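Local coordinates for putative uncharacterized protein TTHB187 (Thermus thermophilus HB8, PDB 3SK9) that cleaves single-stranded DNA with its metal-dependent HD nuclease domain, the N-terminal part of the CRISPR-associated nuclease-helicase Cas3, at residues A11-W16 / P164-A169; P22-L27 / F219-D224; L31-V36 / F208-A213; L73-K78 / V108-F113; F117-L122 / D134-L139. All blocks are in the same frame, centred on the assembly; numbering follows the deposited sequence.

Contact 1 (A11-W16 / P164-A169); sequences AALALW and PLWKEA
Leu13 lays its forked end over one face of the Trp166 indole and carries most of this contact between helix 10-16 and helix 165-181. Its CG lies anti to the backbone N (chi1 -173°), which places it beside Trp166 CZ3. CD2 sits above the indole in a CH-pi contact, 3.8 Å from the centroid of the five-membered ring of Trp166 and 15° off the ring normal. The other branch, CD1, rests on the six-membered ring, 3.7 Å from Trp166 CZ2. CD2 also touches the neighbours of Trp166 on the same helix, lying 4.0 Å from Leu165 CB and 4.1 Å from Ala169 CB. A branched aliphatic residue suits this position because its two methyls can cover both rings of an indole at once.

Next comes Ala14, where the backbones are nearest. Its CB lies 4.0 Å from Ala169 CB, and such small residues on both sides let the helix axes come within 8.7 Å at a crossing angle of -72°. At the end of the segment Trp16 meets Trp166 rim to rim: CH2 of Trp166 lies in the plane of the Trp16 ring, at its edge, 3.8 Å from Trp16 CZ3.

Pro81 and Gln84, from a loop, also touch the Trp166 side chain. Farther along helix 165-181, Trp172 and Leu173 pack on Ala14, so the short N-terminal helix lies across the first turns of that longer one.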
# COMPACT_ATOMS: atom_id res chain seq x y z
N ALA A 11 16.61 7.98 8.13
CA ALA A 11 16.11 8.41 6.82
C ALA A 11 16.96 7.77 5.74
O ALA A 11 16.44 7.38 4.70
CB ALA A 11 16.15 9.91 6.67
N ALA A 12 18.27 7.70 5.94
CA ALA A 12 19.13 7.08 4.94
C ALA A 12 18.82 5.59 4.78
O ALA A 12 18.80 5.08 3.66
CB ALA A 12 20.62 7.26 5.30
N LEU A 13 18.64 4.88 5.90
CA LEU A 13 18.28 3.49 5.91
C LEU A 13 16.93 3.31 5.19
O LEU A 13 16.76 2.41 4.37
CB LEU A 13 18.11 3.01 7.33
CG LEU A 13 17.90 1.49 7.43
CD1 LEU A 13 19.00 0.75 6.69
CD2 LEU A 13 17.82 1.05 8.89
N ALA A 14 15.99 4.19 5.49
CA ALA A 14 14.64 4.08 4.88
C ALA A 14 14.72 4.25 3.36
O ALA A 14 14.10 3.48 2.62
CB ALA A 14 13.67 5.14 5.46
N LEU A 15 15.47 5.27 2.90
CA LEU A 15 15.66 5.51 1.47
C LEU A 15 16.51 4.43 0.75
O LEU A 15 16.34 4.19 -0.45
CB LEU A 15 16.22 6.91 1.22
CG LEU A 15 15.26 8.05 1.68
CD1 LEU A 15 15.93 9.48 1.77
CD2 LEU A 15 14.03 8.11 0.80
N TRP A 16 17.37 3.75 1.50
CA TRP A 16 18.24 2.73 0.93
C TRP A 16 17.51 1.44 0.64
O TRP A 16 17.91 0.69 -0.25
CB TRP A 16 19.44 2.44 1.86
CG TRP A 16 20.27 1.24 1.46
CD1 TRP A 16 21.32 1.21 0.55
CD2 TRP A 16 20.16 -0.11 1.97
NE1 TRP A 16 21.84 -0.07 0.47
CE2 TRP A 16 21.14 -0.89 1.32
CE3 TRP A 16 19.33 -0.72 2.91
CZ2 TRP A 16 21.30 -2.26 1.59
CZ3 TRP A 16 19.49 -2.09 3.16
CH2 TRP A 16 20.48 -2.83 2.51
N PRO A 164 18.03 -2.02 15.61
CA PRO A 164 16.88 -1.22 16.08
C PRO A 164 16.48 -0.04 15.16
O PRO A 164 15.32 0.40 15.15
CB PRO A 164 17.34 -0.70 17.44
CG PRO A 164 18.38 -1.66 17.88
CD PRO A 164 19.06 -2.17 16.66
N LEU A 165 17.44 0.49 14.43
CA LEU A 165 17.19 1.58 13.47
C LEU A 165 16.11 1.19 12.42
O LEU A 165 15.38 2.04 11.91
CB LEU A 165 18.48 1.95 12.75
CG LEU A 165 18.54 3.37 12.16
CD1 LEU A 165 18.40 4.39 13.25
CD2 LEU A 165 19.84 3.58 11.38
N TRP A 166 16.03 -0.09 12.09
CA TRP A 166 14.99 -0.58 11.16
C TRP A 166 13.56 -0.25 11.64
O TRP A 166 12.69 0.06 10.84
CB TRP A 166 15.13 -2.09 10.90
CG TRP A 166 16.23 -2.44 9.91
CD1 TRP A 166 17.45 -2.98 10.19
CD2 TRP A 166 16.19 -2.24 8.49
NE1 TRP A 166 18.17 -3.14 9.02
CE2 TRP A 166 17.41 -2.70 7.97
CE3 TRP A 166 15.22 -1.75 7.61
CZ2 TRP A 166 17.69 -2.68 6.61
CZ3 TRP A 166 15.51 -1.73 6.24
CH2 TRP A 166 16.72 -2.18 5.77
N LYS A 167 13.31 -0.33 12.95
CA LYS A 167 11.96 -0.05 13.45
C LYS A 167 11.68 1.43 13.23
O LYS A 167 10.55 1.83 12.91
CB LYS A 167 11.83 -0.40 14.93
CG LYS A 167 12.06 -1.88 15.24
CD LYS A 167 12.27 -2.11 16.74
CE LYS A 167 12.18 -3.60 17.09
NZ LYS A 167 13.07 -4.47 16.27
N GLU A 168 12.70 2.25 13.41
CA GLU A 168 12.52 3.69 13.20
C GLU A 168 12.31 4.01 11.69
O GLU A 168 11.43 4.82 11.35
CB GLU A 168 13.69 4.47 13.78
CG GLU A 168 13.71 4.43 15.31
CD GLU A 168 15.01 4.96 15.89
OE1 GLU A 168 15.13 6.18 16.11
OE2 GLU A 168 15.93 4.15 16.13
N ALA A 169 13.11 3.39 10.82
CA ALA A 169 13.03 3.58 9.37
C ALA A 169 11.63 3.25 8.83
O ALA A 169 11.12 3.92 7.94
CB ALA A 169 14.08 2.71 8.63

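Contact 2 (P22-L27 / F219-D224); sequences PFHPLL and FPYGRD
His24 and Tyr221 make the main side-chain contact between the loop leading into helix 26-43 and the loop after helix 196-213. Tyr221 CD1 stands over one face of the imidazole, displaced toward its rim, 3.4 Å from His24 CG. The ring planes are 46° apart, an oblique aromatic pair. His24 CG is anti to the backbone N (chi1 -168°), which puts it beneath Tyr221 CD1.

Polar contacts run through water 1. It lies in the imidazole plane 2.8 Å from His24 ND1, accepts from Gly222 N and donates to Arg223 O, tying the histidine to two backbone groups. Gly222 CA makes a CA-H...O contact of 3.6 Å with Phe23 O. Glycine fits here because at its positive phi of 108° a side chain would press on the preceding carbonyl oxygen.

Arg223 grips Pro220 O side-on, through NE at 2.9 Å and NH2 at 3.0 Å, which fixes the guanidinium; NH2 also forms a salt bridge with Asp32.

Water 1 at its edge and Tyr221 over its face together set the rotation of the His24 imidazole. Because that ring packs on the metal ligand His29, the contact belongs to the second shell of the metal site.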
# COMPACT_ATOMS: atom_id res chain seq x y z
N PRO A 22 17.70 -2.86 -7.63
CA PRO A 22 18.64 -1.98 -6.91
C PRO A 22 18.47 -0.48 -7.21
O PRO A 22 18.85 0.39 -6.43
CB PRO A 22 20.01 -2.43 -7.42
CG PRO A 22 19.80 -3.80 -7.94
CD PRO A 22 18.40 -3.85 -8.47
N PHE A 23 17.91 -0.15 -8.36
CA PHE A 23 17.73 1.24 -8.70
C PHE A 23 16.31 1.76 -8.40
O PHE A 23 15.96 2.86 -8.84
CB PHE A 23 18.10 1.45 -10.20
CG PHE A 23 19.53 1.08 -10.52
CD1 PHE A 23 20.56 1.92 -10.16
CD2 PHE A 23 19.83 -0.14 -11.12
CE1 PHE A 23 21.88 1.58 -10.40
CE2 PHE A 23 21.16 -0.49 -11.39
CZ PHE A 23 22.19 0.39 -11.04
N HIS A 24 15.51 0.98 -7.66
CA HIS A 24 14.10 1.36 -7.38
C HIS A 24 13.91 1.33 -5.86
O HIS A 24 13.81 0.27 -5.26
CB HIS A 24 13.16 0.36 -8.07
CG HIS A 24 11.72 0.79 -8.12
ND1 HIS A 24 11.32 2.02 -8.57
CD2 HIS A 24 10.58 0.09 -7.87
CE1 HIS A 24 10.00 2.09 -8.55
NE2 HIS A 24 9.52 0.93 -8.11
N PRO A 25 13.98 2.50 -5.22
CA PRO A 25 13.81 2.49 -3.77
C PRO A 25 12.42 1.96 -3.37
O PRO A 25 11.45 2.20 -4.10
CB PRO A 25 13.94 4.00 -3.41
CG PRO A 25 14.84 4.58 -4.48
CD PRO A 25 14.47 3.80 -5.75
N LEU A 26 12.33 1.33 -2.20
CA LEU A 26 11.05 0.87 -1.67
C LEU A 26 10.10 2.07 -1.62
O LEU A 26 8.93 1.94 -1.97
CB LEU A 26 11.24 0.31 -0.27
CG LEU A 26 9.95 -0.20 0.42
CD1 LEU A 26 9.21 -1.18 -0.46
CD2 LEU A 26 10.37 -0.86 1.75
N LEU A 27 10.58 3.25 -1.20
CA LEU A 27 9.65 4.39 -1.07
C LEU A 27 9.02 4.76 -2.42
O LEU A 27 7.85 5.17 -2.48
CB LEU A 27 10.39 5.62 -0.51
CG LEU A 27 9.54 6.88 -0.39
CD1 LEU A 27 8.36 6.72 0.58
CD2 LEU A 27 10.47 8.03 0.05
N PHE A 219 5.81 1.52 -14.73
CA PHE A 219 6.41 2.34 -13.68
C PHE A 219 7.91 2.09 -13.69
O PHE A 219 8.45 1.33 -12.89
CB PHE A 219 5.78 1.98 -12.31
CG PHE A 219 4.48 2.70 -12.07
CD1 PHE A 219 3.25 2.14 -12.44
CD2 PHE A 219 4.50 3.97 -11.52
CE1 PHE A 219 2.03 2.88 -12.24
CE2 PHE A 219 3.33 4.71 -11.34
CZ PHE A 219 2.11 4.17 -11.68
N PRO A 220 8.61 2.77 -14.60
CA PRO A 220 10.04 2.48 -14.81
C PRO A 220 10.91 2.72 -13.57
O PRO A 220 10.65 3.62 -12.77
CB PRO A 220 10.45 3.48 -15.91
CG PRO A 220 9.16 3.99 -16.53
CD PRO A 220 8.14 3.91 -15.42
N TYR A 221 11.96 1.90 -13.44
CA TYR A 221 12.90 2.04 -12.33
C TYR A 221 13.78 3.25 -12.59
O TYR A 221 14.01 3.59 -13.76
CB TYR A 221 13.80 0.81 -12.20
CG TYR A 221 13.08 -0.50 -12.00
CD1 TYR A 221 11.92 -0.60 -11.18
CD2 TYR A 221 13.53 -1.66 -12.62
CE1 TYR A 221 11.27 -1.82 -10.99
CE2 TYR A 221 12.87 -2.89 -12.41
CZ TYR A 221 11.75 -2.96 -11.59
OH TYR A 221 11.11 -4.17 -11.41
N GLY A 222 14.22 3.93 -11.51
CA GLY A 222 15.20 5.00 -11.63
C GLY A 222 14.66 6.41 -11.39
O GLY A 222 15.35 7.41 -11.64
N ARG A 223 13.43 6.49 -10.87
CA ARG A 223 12.84 7.79 -10.54
C ARG A 223 13.19 8.01 -9.09
O ARG A 223 13.13 7.08 -8.28
CB ARG A 223 11.31 7.82 -10.78
CG ARG A 223 10.96 7.78 -12.31
CD ARG A 223 9.51 7.47 -12.62
NE ARG A 223 9.25 6.08 -12.27
CZ ARG A 223 8.39 5.67 -11.36
NH1 ARG A 223 7.59 6.55 -10.73
NH2 ARG A 223 8.29 4.35 -11.11
N ASP A 224 13.53 9.25 -8.73
CA ASP A 224 13.98 9.55 -7.38
C ASP A 224 12.85 10.06 -6.52
O ASP A 224 12.36 11.18 -6.74
CB ASP A 224 15.11 10.63 -7.46
CG ASP A 224 15.65 11.04 -6.08
OD1 ASP A 224 16.55 11.91 -6.07
OD2 ASP A 224 15.20 10.54 -5.00
O HOH W 1 12.60 4.47 -9.05

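Contact 3 (L31-V36 / F208-A213); sequences LDTAAV and FADWVA
Val36 and Thr33 pack on Ala209, Val212 and Ala213 where two core helices of the HD-domain fold cross, their axes 8.2 Å apart at 121°; Val36 meets all three, Thr33 the two alanines. Val36 has CG1 anti to the backbone N (chi1 173°), and this spreads its methyls over the other helix: CG1 lies 3.8 Å from Ala209 CA, while CG2 lies 3.8 Å from Val212 CG1. Beta-branching leaves the valine little freedom within a helix, making it a stiff side chain to set against Ala209 and Val212.

Thr33 divides its branches. Its methyl CG2, anti to the backbone N, packs beside Ala209 CB, while OG1 lies 3.6 Å from Ala213 CB and bonds to the carbonyl of His29. Ala209 CB in turn sits 3.6 Å from Thr33 O, a closeness that its small side chain permits.

Asp32, held by Tyr230 and Arg223, is joined to Ala213 O through water 2. Asp210 is a ligand of the divalent metal site, and its OD1 also accepts a bond from His29 NE2. Beside this ligand water 3 links the two helices, donating to Thr33 OG1 at 2.8 Å and to Asp210 OD1 at 2.6 Å.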
# COMPACT_ATOMS: atom_id res chain seq x y z
N LEU A 31 5.04 4.88 -3.14
CA LEU A 31 4.34 6.06 -3.65
C LEU A 31 3.66 5.76 -4.99
O LEU A 31 2.54 6.28 -5.28
CB LEU A 31 5.28 7.24 -3.77
CG LEU A 31 5.79 7.85 -2.47
CD1 LEU A 31 6.93 8.86 -2.77
CD2 LEU A 31 4.66 8.52 -1.69
N ASP A 32 4.29 4.91 -5.81
CA ASP A 32 3.67 4.51 -7.08
C ASP A 32 2.35 3.76 -6.81
O ASP A 32 1.37 3.93 -7.54
CB ASP A 32 4.57 3.54 -7.87
CG ASP A 32 5.83 4.24 -8.44
OD1 ASP A 32 5.83 5.48 -8.46
OD2 ASP A 32 6.76 3.52 -8.85
N THR A 33 2.40 2.88 -5.82
CA THR A 33 1.22 2.06 -5.44
C THR A 33 0.11 2.98 -4.97
O THR A 33 -1.05 2.83 -5.32
CB THR A 33 1.60 1.02 -4.33
OG1 THR A 33 2.62 0.14 -4.86
CG2 THR A 33 0.36 0.17 -3.91
N ALA A 34 0.44 3.92 -4.11
CA ALA A 34 -0.56 4.92 -3.66
C ALA A 34 -1.11 5.74 -4.82
O ALA A 34 -2.31 6.07 -4.84
CB ALA A 34 0.07 5.89 -2.61
N ALA A 35 -0.27 6.08 -5.79
CA ALA A 35 -0.68 6.89 -6.93
C ALA A 35 -1.67 6.09 -7.81
O ALA A 35 -2.67 6.64 -8.27
CB ALA A 35 0.55 7.36 -7.78
N VAL A 36 -1.39 4.80 -8.00
CA VAL A 36 -2.34 3.95 -8.77
C VAL A 36 -3.66 3.85 -8.00
O VAL A 36 -4.76 3.94 -8.60
CB VAL A 36 -1.79 2.53 -9.01
CG1 VAL A 36 -2.85 1.61 -9.65
CG2 VAL A 36 -0.49 2.59 -9.91
N PHE A 208 -4.78 -5.05 -6.47
CA PHE A 208 -4.70 -4.46 -7.81
C PHE A 208 -3.63 -3.37 -7.94
O PHE A 208 -2.83 -3.37 -8.89
CB PHE A 208 -6.07 -3.89 -8.21
CG PHE A 208 -6.08 -3.21 -9.55
CD1 PHE A 208 -6.07 -3.96 -10.73
CD2 PHE A 208 -6.14 -1.81 -9.64
CE1 PHE A 208 -6.11 -3.34 -12.00
CE2 PHE A 208 -6.16 -1.17 -10.93
CZ PHE A 208 -6.16 -1.95 -12.08
N ALA A 209 -3.60 -2.42 -7.02
CA ALA A 209 -2.64 -1.30 -7.20
C ALA A 209 -1.20 -1.76 -7.11
O ALA A 209 -0.33 -1.26 -7.83
CB ALA A 209 -2.92 -0.17 -6.15
N ASP A 210 -0.91 -2.68 -6.20
CA ASP A 210 0.48 -3.20 -6.06
C ASP A 210 0.88 -3.92 -7.36
O ASP A 210 2.02 -3.75 -7.85
CB ASP A 210 0.60 -4.19 -4.89
CG ASP A 210 2.04 -4.76 -4.76
OD1 ASP A 210 2.93 -4.02 -4.33
OD2 ASP A 210 2.25 -5.94 -5.12
N TRP A 211 -0.04 -4.68 -7.92
CA TRP A 211 0.20 -5.36 -9.21
C TRP A 211 0.55 -4.36 -10.32
O TRP A 211 1.58 -4.51 -11.00
CB TRP A 211 -1.01 -6.19 -9.60
CG TRP A 211 -0.87 -6.83 -10.95
CD1 TRP A 211 -0.05 -7.88 -11.26
CD2 TRP A 211 -1.59 -6.52 -12.11
NE1 TRP A 211 -0.20 -8.22 -12.57
CE2 TRP A 211 -1.16 -7.42 -13.12
CE3 TRP A 211 -2.59 -5.58 -12.41
CZ2 TRP A 211 -1.67 -7.39 -14.41
CZ3 TRP A 211 -3.10 -5.54 -13.69
CH2 TRP A 211 -2.63 -6.44 -14.69
N VAL A 212 -0.30 -3.35 -10.50
CA VAL A 212 -0.04 -2.33 -11.57
C VAL A 212 1.35 -1.72 -11.32
O VAL A 212 2.20 -1.68 -12.22
CB VAL A 212 -1.08 -1.21 -11.54
CG1 VAL A 212 -0.72 -0.09 -12.56
CG2 VAL A 212 -2.43 -1.75 -11.89
N ALA A 213 1.58 -1.24 -10.10
CA ALA A 213 2.83 -0.49 -9.79
C ALA A 213 4.08 -1.35 -9.87
O ALA A 213 5.20 -0.84 -10.10
CB ALA A 213 2.72 0.17 -8.41
O HOH W 2 6.71 0.89 -8.36
O HOH W 3 2.79 -1.86 -2.87

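Contact 4 (L73-K78 / V108-F113); sequences LHDLGK and VAHGVF
Asp75 and His74, the His-Asp pair that gives the HD family its name and supplies two ligands of its divalent metal site, are held here against His110 at the start of helix 110-124. Asp75 OD1 accepts two N-H groups. His110 NE2 donates to it at 2.9 Å, with an N-H...O angle of 142°, and His74 ND1 donates at 2.8 Å. The two imidazoles reach OD1 from opposite faces of the carboxylate plane, and the His110 ring is turned 83° from that plane. His110 CG sits between the backbone N and the carbonyl carbon (chi1 71°), in the crowded position.

The other oxygen, OD2, forms a salt bridge with Lys78 NZ at 2.9 Å. Lys78 CE lies over the centre of the His110 ring, 3.9 Å from its centroid, in a CH-pi contact. A lysine suits this place because its aliphatic chain covers the imidazole while its ammonium meets the acid.

Gly77 permits the close backbone approach: its CA lies 3.5 Å from His110 O, where a CB would clash. Phe113 CB then packs 3.6 Å from Gly77 O. Thr114 bonds to Gly77 N and His74 O, fastening the loop to the same helix.

Three donors thus share one carboxylate: two imidazole N-H groups grip OD1 and the ammonium holds OD2. Together they set the rotation of the Asp75 carboxylate next to Asp210, another ligand of the site.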
# COMPACT_ATOMS: atom_id res chain seq x y z
N LEU A 73 1.11 1.14 1.61
CA LEU A 73 1.96 0.47 2.62
C LEU A 73 1.99 -1.03 2.40
O LEU A 73 2.59 -1.75 3.21
CB LEU A 73 1.46 0.75 4.03
CG LEU A 73 1.27 2.25 4.34
CD1 LEU A 73 0.53 2.35 5.63
CD2 LEU A 73 2.61 2.95 4.38
N HIS A 74 1.37 -1.53 1.32
CA HIS A 74 1.32 -2.99 1.05
C HIS A 74 2.70 -3.66 1.17
O HIS A 74 2.79 -4.77 1.67
CB HIS A 74 0.74 -3.19 -0.38
CG HIS A 74 0.51 -4.61 -0.82
ND1 HIS A 74 1.47 -5.33 -1.51
CD2 HIS A 74 -0.58 -5.40 -0.75
CE1 HIS A 74 0.96 -6.51 -1.86
NE2 HIS A 74 -0.28 -6.58 -1.40
N ASP A 75 3.76 -3.01 0.68
CA ASP A 75 5.08 -3.67 0.68
C ASP A 75 5.99 -3.13 1.77
O ASP A 75 7.21 -3.26 1.68
CB ASP A 75 5.78 -3.55 -0.71
CG ASP A 75 5.26 -4.58 -1.73
OD1 ASP A 75 4.28 -5.34 -1.46
OD2 ASP A 75 5.86 -4.63 -2.82
N LEU A 76 5.40 -2.53 2.80
CA LEU A 76 6.20 -2.03 3.91
C LEU A 76 7.01 -3.18 4.58
O LEU A 76 8.12 -2.96 5.11
CB LEU A 76 5.30 -1.36 4.95
CG LEU A 76 6.08 -0.79 6.13
CD1 LEU A 76 6.99 0.33 5.61
CD2 LEU A 76 5.11 -0.25 7.23
N GLY A 77 6.50 -4.40 4.49
CA GLY A 77 7.21 -5.58 5.00
C GLY A 77 8.62 -5.78 4.42
O GLY A 77 9.43 -6.49 5.02
N LYS A 78 8.91 -5.17 3.27
CA LYS A 78 10.26 -5.27 2.65
C LYS A 78 11.31 -4.45 3.38
O LYS A 78 12.52 -4.60 3.12
CB LYS A 78 10.22 -4.88 1.17
CG LYS A 78 9.52 -5.92 0.32
CD LYS A 78 9.72 -5.65 -1.15
CE LYS A 78 8.87 -6.55 -2.03
NZ LYS A 78 8.47 -5.85 -3.28
N VAL A 108 9.73 -16.37 5.15
CA VAL A 108 8.36 -15.97 5.40
C VAL A 108 8.13 -14.84 4.40
O VAL A 108 9.07 -14.09 4.10
CB VAL A 108 8.22 -15.55 6.88
CG1 VAL A 108 9.19 -14.48 7.17
CG2 VAL A 108 6.83 -15.11 7.21
N ALA A 109 6.93 -14.76 3.84
CA ALA A 109 6.63 -13.82 2.75
C ALA A 109 6.70 -12.41 3.33
O ALA A 109 6.39 -12.24 4.51
CB ALA A 109 5.23 -14.08 2.17
N HIS A 110 7.08 -11.41 2.52
CA HIS A 110 7.15 -10.05 3.07
C HIS A 110 5.81 -9.55 3.59
O HIS A 110 5.77 -8.72 4.49
CB HIS A 110 7.74 -9.04 2.06
CG HIS A 110 6.84 -8.71 0.92
ND1 HIS A 110 6.85 -9.43 -0.26
CD2 HIS A 110 5.91 -7.74 0.76
CE1 HIS A 110 5.95 -8.92 -1.09
NE2 HIS A 110 5.37 -7.89 -0.50
N GLY A 111 4.69 -10.09 3.07
CA GLY A 111 3.38 -9.63 3.53
C GLY A 111 3.07 -9.95 4.99
O GLY A 111 2.31 -9.22 5.66
N VAL A 112 3.73 -10.99 5.51
CA VAL A 112 3.62 -11.32 6.94
C VAL A 112 4.24 -10.19 7.74
O VAL A 112 3.68 -9.73 8.76
CB VAL A 112 4.32 -12.65 7.27
CG1 VAL A 112 4.31 -12.91 8.77
CG2 VAL A 112 3.68 -13.82 6.53
N PHE A 113 5.41 -9.73 7.30
CA PHE A 113 6.02 -8.55 7.95
C PHE A 113 5.16 -7.32 7.79
O PHE A 113 5.00 -6.53 8.73
CB PHE A 113 7.41 -8.27 7.42
CG PHE A 113 8.44 -9.31 7.84
CD1 PHE A 113 9.22 -9.12 8.96
CD2 PHE A 113 8.59 -10.47 7.10
CE1 PHE A 113 10.18 -10.07 9.32
CE2 PHE A 113 9.55 -11.42 7.46
CZ PHE A 113 10.33 -11.21 8.57

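Contact 5 (F117-L122 / D134-L139); sequences FLRRLL and DLAAAL
Leu118, Arg119 and Leu122 pack on Leu135, Ala136 and Leu139 in a buried, apolar helix-helix contact of the mainly helical HD domain. It joins helix 110-124 to helix 129-138, two successive helices that form a helical hairpin. Their directions differ by 141° and their axes approach to 8.3 Å, a spacing suited to the small Ala136 at the point where the backbones are nearest.

Ala136 CB is held between two neighbouring residues of the first helix, 3.9 Å from Leu118 CB and 3.6 Å from Arg119 CG. Arginine suits this border place because its CG methylene packs on the alanine, while the chain bends farther out at chi3 (64°).

A turn later along the same helix, Leu122 crosses Leu135 at about a right angle, and its CD1 lies 4.0 Å from Leu135 CB. Leucine suits position 122 because its branched end reaches across to the other helix.

Around the pair, Leu73 and Leu76 of the loop carrying the metal ligands pack on Leu118, and Val202 and Ala206 of helix 196-213 lie against Leu139. Leu139 is the first residue to leave helical geometry at the end of helix 129-138, and its side chain still faces the first helix. Its CG is anti to the carbonyl carbon (chi1 -60°), and beyond it the methyl CD1 meets Leu118 CD1 at 3.6 Å.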
# COMPACT_ATOMS: atom_id res chain seq x y z
N PHE A 117 3.98 -5.20 11.07
CA PHE A 117 4.40 -3.81 11.20
C PHE A 117 3.17 -2.93 11.30
O PHE A 117 3.12 -2.01 12.13
CB PHE A 117 5.25 -3.35 9.99
CG PHE A 117 6.56 -4.09 9.83
CD1 PHE A 117 7.12 -4.81 10.87
CD2 PHE A 117 7.25 -4.03 8.63
CE1 PHE A 117 8.33 -5.46 10.71
CE2 PHE A 117 8.48 -4.68 8.48
CZ PHE A 117 9.00 -5.39 9.50
N LEU A 118 2.16 -3.21 10.47
CA LEU A 118 1.01 -2.32 10.40
C LEU A 118 0.14 -2.44 11.65
O LEU A 118 -0.53 -1.45 12.01
CB LEU A 118 0.18 -2.55 9.12
CG LEU A 118 0.87 -2.06 7.83
CD1 LEU A 118 -0.08 -2.24 6.59
CD2 LEU A 118 1.27 -0.59 7.98
N ARG A 119 0.12 -3.62 12.30
CA ARG A 119 -0.66 -3.79 13.53
C ARG A 119 -0.17 -2.75 14.54
O ARG A 119 -0.96 -2.10 15.23
CB ARG A 119 -0.52 -5.20 14.12
CG ARG A 119 -1.38 -6.26 13.39
CD ARG A 119 -1.11 -7.69 13.91
NE ARG A 119 -1.47 -7.87 15.32
CZ ARG A 119 -2.60 -8.43 15.75
NH1 ARG A 119 -3.53 -8.86 14.88
NH2 ARG A 119 -2.82 -8.56 17.06
N ARG A 120 1.14 -2.58 14.61
CA ARG A 120 1.72 -1.58 15.53
C ARG A 120 1.57 -0.14 15.02
O ARG A 120 1.15 0.75 15.74
CB ARG A 120 3.21 -1.90 15.69
CG ARG A 120 3.92 -1.19 16.81
CD ARG A 120 5.02 -2.08 17.39
NE ARG A 120 4.50 -3.32 17.98
CZ ARG A 120 5.25 -4.30 18.47
NH1 ARG A 120 6.58 -4.20 18.44
NH2 ARG A 120 4.69 -5.38 18.99
N LEU A 121 1.95 0.07 13.76
CA LEU A 121 2.11 1.40 13.22
C LEU A 121 0.79 2.12 13.04
O LEU A 121 0.72 3.33 13.25
CB LEU A 121 2.84 1.32 11.88
CG LEU A 121 4.36 1.44 11.98
CD1 LEU A 121 4.97 0.58 13.08
CD2 LEU A 121 4.93 1.08 10.60
N LEU A 122 -0.26 1.40 12.63
CA LEU A 122 -1.58 2.01 12.44
C LEU A 122 -2.20 2.38 13.81
O LEU A 122 -2.90 3.39 13.93
CB LEU A 122 -2.52 1.08 11.64
CG LEU A 122 -2.13 0.87 10.16
CD1 LEU A 122 -3.13 -0.12 9.52
CD2 LEU A 122 -2.04 2.16 9.30
N ASP A 134 -7.45 -5.49 11.53
CA ASP A 134 -8.08 -5.97 10.29
C ASP A 134 -7.45 -5.37 9.08
O ASP A 134 -7.27 -6.05 8.09
CB ASP A 134 -9.57 -5.67 10.27
CG ASP A 134 -10.34 -6.53 11.26
OD1 ASP A 134 -9.84 -7.60 11.67
OD2 ASP A 134 -11.45 -6.12 11.63
N LEU A 135 -7.13 -4.09 9.11
CA LEU A 135 -6.51 -3.48 7.92
C LEU A 135 -5.11 -4.06 7.73
O LEU A 135 -4.64 -4.25 6.61
CB LEU A 135 -6.36 -1.96 8.08
CG LEU A 135 -7.67 -1.17 7.83
CD1 LEU A 135 -7.55 0.29 8.34
CD2 LEU A 135 -8.02 -1.20 6.35
N ALA A 136 -4.45 -4.36 8.84
CA ALA A 136 -3.10 -4.95 8.72
C ALA A 136 -3.14 -6.29 7.96
O ALA A 136 -2.30 -6.57 7.07
CB ALA A 136 -2.52 -5.14 10.11
N ALA A 137 -4.11 -7.14 8.29
CA ALA A 137 -4.34 -8.37 7.53
C ALA A 137 -4.78 -8.13 6.09
O ALA A 137 -4.38 -8.87 5.19
CB ALA A 137 -5.36 -9.30 8.22
N ALA A 138 -5.64 -7.12 5.84
CA ALA A 138 -6.01 -6.76 4.46
C ALA A 138 -4.80 -6.49 3.56
O ALA A 138 -4.81 -6.75 2.34
CB ALA A 138 -6.96 -5.51 4.47
N LEU A 139 -3.75 -5.92 4.15
CA LEU A 139 -2.57 -5.50 3.39
C LEU A 139 -1.46 -6.53 3.49
O LEU A 139 -0.38 -6.30 3.01
CB LEU A 139 -2.06 -4.13 3.93
CG LEU A 139 -3.21 -3.08 3.74
CD1 LEU A 139 -3.01 -1.85 4.60
CD2 LEU A 139 -3.32 -2.69 2.26

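Overall arrangement
From the N terminus, helix 10-16 opens contact 1, which closes at helix 165-181. Contacts 2 and 3 both begin on or just before helix 26-43 and close after contact 1 has closed, so each crosses it. Contact 3 closes first, on helix 196-213, and lies within the span of contact 2, which ends in the following loop; Phe219 of contact 2 packs on Val36 of contact 3. Contacts 4 and 5 follow each other inside all three spans and share helix 110-124, meeting through Leu76 and Leu121. At the metal site contact 3 brings Asp210 beside His74 and Asp75 of contact 4, uniting distant parts of the chain.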